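Local coordinates for IPT/TIG domain-containing protein BACOVA_02650 (Bacteroides ovatus, PDB 5E7G) that binds xyloglucan at the cell surface, probably ahead of the polysaccharide's transport into the periplasm for degradation, at residues T28-V33 with I62-P67; T322-A327 with Q441-V446; G370-I375 with Y433-G438. All coordinates share one frame; numbering follows the deposited sequence.

All three interactions are antiparallel strand pairings, but they serve different parts of an elongated chain. Interaction 1 belongs to the first IPT/TIG repeat, its centre about 83 Å from that of interaction 3 and about 88 Å from that of interaction 2; its side-chain contacts are apolar, mostly aliphatic with one thioether, with one face buried and the other at the surface. Interactions 2 and 3 both lie in the xyloglucan-binding domain, centres about 10 Å apart, and touch where Asn436 ND2 reaches Ser326 O and Ala442 packs on Pro371. Interaction 2 carries threonines and a glutamine on its outer side, whereas interaction 3 combines a hydrophobic inner face with an outer one that holds the sugar.

Interaction 1: T28-V33 with I62-P67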
# COMPACT_ATOMS: atom_id res chain seq x y z
N THR A 28 25.61 -33.16 -6.76
CA THR A 28 26.65 -33.18 -7.79
C THR A 28 27.60 -34.36 -7.61
O THR A 28 27.80 -34.86 -6.50
CB THR A 28 27.48 -31.88 -7.80
OG1 THR A 28 28.33 -31.84 -6.66
CG2 THR A 28 26.57 -30.66 -7.82
N MET A 29 28.18 -34.81 -8.72
CA MET A 29 29.12 -35.92 -8.72
C MET A 29 30.51 -35.46 -8.31
O MET A 29 30.93 -34.36 -8.67
CB MET A 29 29.17 -36.55 -10.12
CG MET A 29 30.32 -37.54 -10.36
SD MET A 29 30.32 -38.21 -12.05
CE MET A 29 28.70 -38.98 -12.10
N ILE A 30 31.21 -36.29 -7.55
CA ILE A 30 32.59 -36.00 -7.19
C ILE A 30 33.49 -37.20 -7.45
O ILE A 30 33.01 -38.33 -7.57
CB ILE A 30 32.73 -35.58 -5.69
CG1 ILE A 30 32.22 -36.69 -4.76
CG2 ILE A 30 31.99 -34.26 -5.44
CD1 ILE A 30 32.51 -36.44 -3.28
N VAL A 31 34.78 -36.93 -7.56
CA VAL A 31 35.79 -37.97 -7.70
C VAL A 31 36.78 -37.84 -6.56
O VAL A 31 37.45 -36.82 -6.44
CB VAL A 31 36.56 -37.88 -9.03
CG1 VAL A 31 37.69 -38.90 -9.08
CG2 VAL A 31 35.61 -38.08 -10.20
N VAL A 32 36.87 -38.87 -5.73
CA VAL A 32 37.84 -38.90 -4.65
C VAL A 32 39.11 -39.57 -5.16
O VAL A 32 39.08 -40.73 -5.56
CB VAL A 32 37.31 -39.66 -3.41
CG1 VAL A 32 38.31 -39.55 -2.26
CG2 VAL A 32 35.94 -39.11 -3.00
N VAL A 33 40.20 -38.82 -5.17
CA VAL A 33 41.49 -39.31 -5.66
C VAL A 33 42.46 -39.53 -4.51
O VAL A 33 42.63 -38.67 -3.64
CB VAL A 33 42.11 -38.34 -6.68
CG1 VAL A 33 43.47 -38.86 -7.15
CG2 VAL A 33 41.17 -38.15 -7.86
N ILE A 62 37.53 -43.04 -6.17
CA ILE A 62 36.13 -43.32 -5.85
C ILE A 62 35.26 -42.29 -6.55
O ILE A 62 35.49 -41.08 -6.39
CB ILE A 62 35.83 -43.25 -4.33
CG1 ILE A 62 36.74 -44.20 -3.54
CG2 ILE A 62 34.35 -43.57 -4.05
CD1 ILE A 62 36.52 -45.65 -3.86
N ILE A 63 34.27 -42.74 -7.31
CA ILE A 63 33.27 -41.85 -7.89
C ILE A 63 31.92 -42.09 -7.24
O ILE A 63 31.39 -43.21 -7.23
CB ILE A 63 33.12 -42.04 -9.41
CG1 ILE A 63 34.48 -42.03 -10.11
CG2 ILE A 63 32.21 -40.95 -9.98
CD1 ILE A 63 34.42 -42.37 -11.60
N LEU A 64 31.35 -41.02 -6.69
CA LEU A 64 30.03 -41.08 -6.07
C LEU A 64 29.36 -39.73 -6.27
O LEU A 64 29.98 -38.80 -6.80
CB LEU A 64 30.12 -41.43 -4.58
CG LEU A 64 30.77 -40.39 -3.66
CD1 LEU A 64 30.37 -40.65 -2.21
CD2 LEU A 64 32.30 -40.39 -3.78
N THR A 65 28.11 -39.63 -5.85
CA THR A 65 27.38 -38.37 -5.90
C THR A 65 26.92 -37.97 -4.50
O THR A 65 26.35 -38.78 -3.76
CB THR A 65 26.16 -38.45 -6.86
OG1 THR A 65 25.17 -39.32 -6.32
CG2 THR A 65 26.59 -38.97 -8.24
N VAL A 66 27.19 -36.72 -4.14
CA VAL A 66 26.76 -36.18 -2.86
C VAL A 66 25.23 -36.20 -2.81
O VAL A 66 24.59 -35.55 -3.65
CB VAL A 66 27.27 -34.75 -2.65
CG1 VAL A 66 26.85 -34.23 -1.27
CG2 VAL A 66 28.79 -34.70 -2.81
N PRO A 67 24.64 -36.93 -1.86
CA PRO A 67 23.17 -37.01 -1.79
C PRO A 67 22.49 -35.64 -1.68
O PRO A 67 23.00 -34.75 -1.00
CB PRO A 67 22.92 -37.83 -0.52
CG PRO A 67 24.14 -38.65 -0.35
CD PRO A 67 25.27 -37.79 -0.83
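With CG1 of Ile30 set between the backbone N and the carbonyl carbon (chi1 59°) and CG of Leu64 turned likewise (chi1 67°), the two side chains lie alongside each other, pointing the same way, and Ile30 CG1 rests 3.8 Å from Leu64 CD2. They sit on the buried face of an antiparallel pair, strands 29-35 and 61-65, in the immunoglobulin-like beta-sandwich expected of the first IPT/TIG repeat. Leu64 CD2 is shared: Val32 CG2 comes across it at 3.9 Å, while beyond it Ile30 CD1 meets Val66 CG2. Val32 and Ile62 touch through their CB atoms, and Ile83 and Ile85 of strand 82-86, in the facing sheet, cover this layer.

The other face is more open to solvent. There the Met29 chain runs out extended to SD, which lies 3.9 Å from Ile63 CG2; the bend at chi3 turns only CE. Val31 CG2 runs beside Ile63 CG1. Thr65 CG2 packs against CA and CB of Met29. Strand 5-10 takes the far edge of 29-35, leaving that strand central in a three-stranded sheet.

Backbone bonds fix the register. Ile30 N points almost straight at Leu64 O (2.9 Å, 174° at the hydrogen), and the return bond from Leu64 N to Ile30 O is longer, at 3.3 Å. Past the strand end, Val66 N still reaches Thr28 O at 3.1 Å.

Interaction 2: T322-A327 with Q441-V446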
# COMPACT_ATOMS: atom_id res chain seq x y z
N THR A 322 -36.77 17.43 1.80
CA THR A 322 -37.24 16.76 3.01
C THR A 322 -38.76 16.69 3.06
O THR A 322 -39.45 17.54 2.50
CB THR A 322 -36.75 17.50 4.27
OG1 THR A 322 -37.56 18.67 4.49
CG2 THR A 322 -35.29 17.90 4.13
N GLY A 323 -39.26 15.67 3.75
CA GLY A 323 -40.69 15.50 3.93
C GLY A 323 -41.08 14.05 3.81
O GLY A 323 -40.22 13.17 3.81
N THR A 324 -42.38 13.80 3.70
CA THR A 324 -42.89 12.45 3.48
C THR A 324 -43.45 12.31 2.07
O THR A 324 -44.20 13.17 1.61
CB THR A 324 -43.98 12.07 4.50
OG1 THR A 324 -43.50 12.31 5.83
CG2 THR A 324 -44.36 10.59 4.35
N VAL A 325 -43.08 11.22 1.41
CA VAL A 325 -43.48 10.95 0.03
C VAL A 325 -44.47 9.80 -0.01
O VAL A 325 -44.16 8.70 0.45
CB VAL A 325 -42.29 10.57 -0.87
CG1 VAL A 325 -42.59 10.95 -2.32
CG2 VAL A 325 -41.02 11.24 -0.41
N SER A 326 -45.65 10.04 -0.58
CA SER A 326 -46.62 8.98 -0.82
C SER A 326 -46.03 7.93 -1.75
O SER A 326 -45.12 8.23 -2.52
CB SER A 326 -47.91 9.56 -1.41
OG SER A 326 -47.62 10.36 -2.54
N ALA A 327 -46.54 6.70 -1.68
CA ALA A 327 -46.10 5.65 -2.59
C ALA A 327 -46.47 6.02 -4.03
O ALA A 327 -47.46 6.73 -4.27
CB ALA A 327 -46.70 4.31 -2.20
N GLN A 441 -45.00 4.11 1.22
CA GLN A 441 -44.59 5.48 1.46
C GLN A 441 -43.31 5.51 2.29
O GLN A 441 -42.93 4.51 2.90
CB GLN A 441 -45.68 6.28 2.18
CG GLN A 441 -45.63 6.19 3.70
CD GLN A 441 -46.64 7.08 4.38
OE1 GLN A 441 -46.71 8.28 4.12
NE2 GLN A 441 -47.43 6.50 5.27
N ALA A 442 -42.67 6.67 2.31
CA ALA A 442 -41.43 6.85 3.06
C ALA A 442 -41.24 8.33 3.38
O ALA A 442 -41.82 9.20 2.73
CB ALA A 442 -40.24 6.28 2.28
N THR A 443 -40.43 8.61 4.39
CA THR A 443 -40.10 9.99 4.74
C THR A 443 -38.59 10.14 4.74
O THR A 443 -37.87 9.26 5.23
CB THR A 443 -40.68 10.39 6.10
OG1 THR A 443 -39.64 10.92 6.93
CG2 THR A 443 -41.33 9.20 6.79
N ILE A 444 -38.11 11.24 4.17
CA ILE A 444 -36.67 11.44 3.97
C ILE A 444 -36.25 12.85 4.36
O ILE A 444 -37.06 13.78 4.36
CB ILE A 444 -36.24 11.19 2.48
CG1 ILE A 444 -36.77 12.29 1.54
CG2 ILE A 444 -36.69 9.80 2.01
CD1 ILE A 444 -36.19 12.22 0.15
N GLU A 445 -34.97 12.99 4.67
CA GLU A 445 -34.36 14.28 4.92
C GLU A 445 -32.95 14.28 4.34
O GLU A 445 -32.04 13.68 4.91
CB GLU A 445 -34.34 14.59 6.41
CG GLU A 445 -33.89 15.99 6.74
CD GLU A 445 -33.83 16.26 8.22
OE1 GLU A 445 -34.11 15.33 9.00
OE2 GLU A 445 -33.51 17.41 8.60
N VAL A 446 -32.79 14.93 3.19
CA VAL A 446 -31.53 14.92 2.46
C VAL A 446 -31.10 16.34 2.08
O VAL A 446 -31.92 17.17 1.70
CB VAL A 446 -31.64 14.05 1.20
CG1 VAL A 446 -30.30 13.99 0.47
CG2 VAL A 446 -32.11 12.64 1.56
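Thr322 lays its methyl CG2 alongside the aliphatic part of Glu445, 3.5 Å from CG, the two side chains pointing the same way. The extended Glu445 chain carries its carboxylate past this methyl to the hydroxyl of Tyr447, which OE2 meets in a hydrogen bond. Further along the same face Thr324 lies across Thr443, its OG1 3.4 Å from Thr443 CB. The Thr324 methyl is the part that meets Gln441: CG2, placed opposite the backbone N, comes to 3.3 Å from Gln441 OE1 and equally near Ala442 O. Gln441 CB in turn leans on Val325 O.

Two reciprocal pairs of backbone bonds join the segments: Gly323 with Ile444, and Val325 with Ala442. Val325 N to Ala442 O is the shortest, 2.7 Å and 167° at the hydrogen. At Gly323 the chain turns a corner, with phi 140° and psi -168°; a CB there would press on the carbonyl O of the preceding residue. Despite the corner, both sides of it stay paired with strand 442-455, which bridges the change of direction. Inward, Val325 and Ile444 pack on Trp332, and Ile444 also reaches Phe373 and Pro371 in the core of the beta-sandwich.

The chemistry is thus split by face: aliphatic groups go inward, whereas the outward threonines, glutamine and glutamate meet by carbon-to-carbon or oxygen-to-carbon packing, with no side-chain hydrogen bond between the two segments. Across these two segments the directional hold comes from the backbone bonds, with the polar side chains adding packing.

Interaction 3: G370-I375 with Y433-G438; sequences GPVFQI and YATNPG. With XYS (alpha-D-xylopyranose), chain B.
Strands 372-375 and 433-436 run antiparallel, axes 4.7 Å apart at 146°, and exchange two reciprocal pairs of backbone bonds, Val372 with Thr435 and Gln374 with Tyr433. The outward face of the second pair meets the glycan. Gln374, extended from a CG opposite its backbone N (chi1 175°), brings OE1 to the xylose, whose O4 donates to it at 3.0 Å. Tyr433 spreads one ring face beneath the same sugar: C5 stands 3.8 Å above the plane, offset toward the CE2 side of the rim. At the ring's edge, Gln374 O lies 3.6 Å from Tyr433 CD1, and beyond the ring the hydroxyl OH is tied to His429. Without the ring, as with an alanine at Tyr433, the xylose would probably lose its aromatic platform and Gln374 the neighbour at its side, leaving its amide freer to turn from O4.

Along the same face, Val372 CG2 lies across Thr435 and meets Pro437 CD at 3.7 Å. On the inner side Phe373 CE1 approaches Ala434 CB at 3.8 Å, the methyl coming obliquely to the ring; Phe448 makes an edge-to-face contact with this phenyl.

Asn436 OD1 accepts from Gly438 N (3.2 Å), an Asx turn in which the donor stands well above the carbonyl plane. This oxygen also closes on Gly370, leaving no room for a CB there, while ND2 is held by Ser326 O. An aromatic ring under a sugar, with a neighbouring amide gripping a hydroxyl, is characteristic of carbohydrate-binding beta-sandwiches; here Trp297, Tyr330, Trp331, Glu379 and Phe381 complete the glycan pocket.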
# COMPACT_ATOMS: atom_id res chain seq x y z
N GLY A 370 -37.46 3.19 -1.23
CA GLY A 370 -38.42 3.61 -2.24
C GLY A 370 -38.00 4.88 -2.94
O GLY A 370 -37.81 4.88 -4.16
N PRO A 371 -37.85 5.98 -2.19
CA PRO A 371 -37.48 7.27 -2.77
C PRO A 371 -36.15 7.23 -3.50
O PRO A 371 -35.21 6.58 -3.05
CB PRO A 371 -37.41 8.19 -1.55
CG PRO A 371 -38.31 7.57 -0.55
CD PRO A 371 -38.15 6.09 -0.75
N VAL A 372 -36.08 7.92 -4.64
CA VAL A 372 -34.87 7.98 -5.44
C VAL A 372 -34.70 9.37 -6.01
O VAL A 372 -35.64 10.18 -6.00
CB VAL A 372 -34.89 6.95 -6.59
CG1 VAL A 372 -34.88 5.52 -6.05
CG2 VAL A 372 -36.10 7.19 -7.49
N PHE A 373 -33.50 9.66 -6.51
CA PHE A 373 -33.19 10.96 -7.09
C PHE A 373 -32.85 10.86 -8.56
O PHE A 373 -32.25 9.87 -9.01
CB PHE A 373 -32.02 11.61 -6.35
CG PHE A 373 -32.35 12.01 -4.94
CD1 PHE A 373 -32.93 13.23 -4.67
CD2 PHE A 373 -32.07 11.15 -3.90
CE1 PHE A 373 -33.23 13.59 -3.37
CE2 PHE A 373 -32.36 11.51 -2.60
CZ PHE A 373 -32.94 12.74 -2.34
N GLN A 374 -33.23 11.89 -9.30
CA GLN A 374 -32.80 12.07 -10.69
C GLN A 374 -31.93 13.31 -10.80
O GLN A 374 -32.28 14.37 -10.28
CB GLN A 374 -34.00 12.19 -11.62
CG GLN A 374 -33.64 12.50 -13.08
CD GLN A 374 -34.86 12.74 -13.95
OE1 GLN A 374 -35.90 13.18 -13.47
NE2 GLN A 374 -34.72 12.47 -15.24
N ILE A 375 -30.80 13.18 -11.48
CA ILE A 375 -29.93 14.32 -11.77
C ILE A 375 -29.84 14.50 -13.28
O ILE A 375 -29.41 13.60 -14.00
CB ILE A 375 -28.52 14.13 -11.19
CG1 ILE A 375 -28.58 14.15 -9.65
CG2 ILE A 375 -27.57 15.23 -11.71
CD1 ILE A 375 -27.28 13.77 -8.98
N TYR A 433 -34.21 15.92 -8.86
CA TYR A 433 -35.62 15.59 -8.73
C TYR A 433 -35.79 14.39 -7.82
O TYR A 433 -35.18 13.35 -8.06
CB TYR A 433 -36.25 15.29 -10.11
CG TYR A 433 -36.01 16.37 -11.14
CD1 TYR A 433 -34.82 16.41 -11.86
CD2 TYR A 433 -36.96 17.35 -11.39
CE1 TYR A 433 -34.59 17.40 -12.81
CE2 TYR A 433 -36.74 18.34 -12.34
CZ TYR A 433 -35.55 18.36 -13.05
OH TYR A 433 -35.32 19.34 -13.99
N ALA A 434 -36.60 14.56 -6.78
CA ALA A 434 -36.91 13.48 -5.85
C ALA A 434 -38.29 12.87 -6.15
O ALA A 434 -39.27 13.60 -6.31
CB ALA A 434 -36.85 13.98 -4.42
N THR A 435 -38.35 11.55 -6.21
CA THR A 435 -39.59 10.84 -6.48
C THR A 435 -39.63 9.56 -5.65
O THR A 435 -38.62 9.17 -5.07
CB THR A 435 -39.74 10.47 -7.96
OG1 THR A 435 -38.70 9.55 -8.32
CG2 THR A 435 -39.64 11.72 -8.84
N ASN A 436 -40.80 8.92 -5.60
CA ASN A 436 -40.97 7.65 -4.89
C ASN A 436 -41.72 6.60 -5.73
O ASN A 436 -42.94 6.51 -5.66
CB ASN A 436 -41.70 7.87 -3.56
CG ASN A 436 -41.71 6.64 -2.68
OD1 ASN A 436 -40.91 5.72 -2.85
ND2 ASN A 436 -42.63 6.61 -1.73
N PRO A 437 -40.99 5.82 -6.54
CA PRO A 437 -41.60 4.71 -7.28
C PRO A 437 -41.90 3.50 -6.39
O PRO A 437 -42.37 2.48 -6.89
CB PRO A 437 -40.55 4.37 -8.33
CG PRO A 437 -39.26 4.79 -7.73
CD PRO A 437 -39.58 6.02 -6.93
N GLY A 438 -41.61 3.61 -5.10
CA GLY A 438 -41.76 2.50 -4.18
C GLY A 438 -43.20 2.19 -3.83
O GLY A 438 -44.08 3.06 -3.90
C1 XYS B . -39.68 17.10 -16.77
C2 XYS B . -39.22 16.05 -17.75
C3 XYS B . -39.00 14.76 -17.05
C4 XYS B . -38.20 14.88 -15.78
C5 XYS B . -38.47 16.13 -14.93
O2 XYS B . -40.23 15.89 -18.77
O3 XYS B . -38.29 13.84 -17.93
O4 XYS B . -38.48 13.73 -14.97
O5 XYS B . -38.67 17.36 -15.73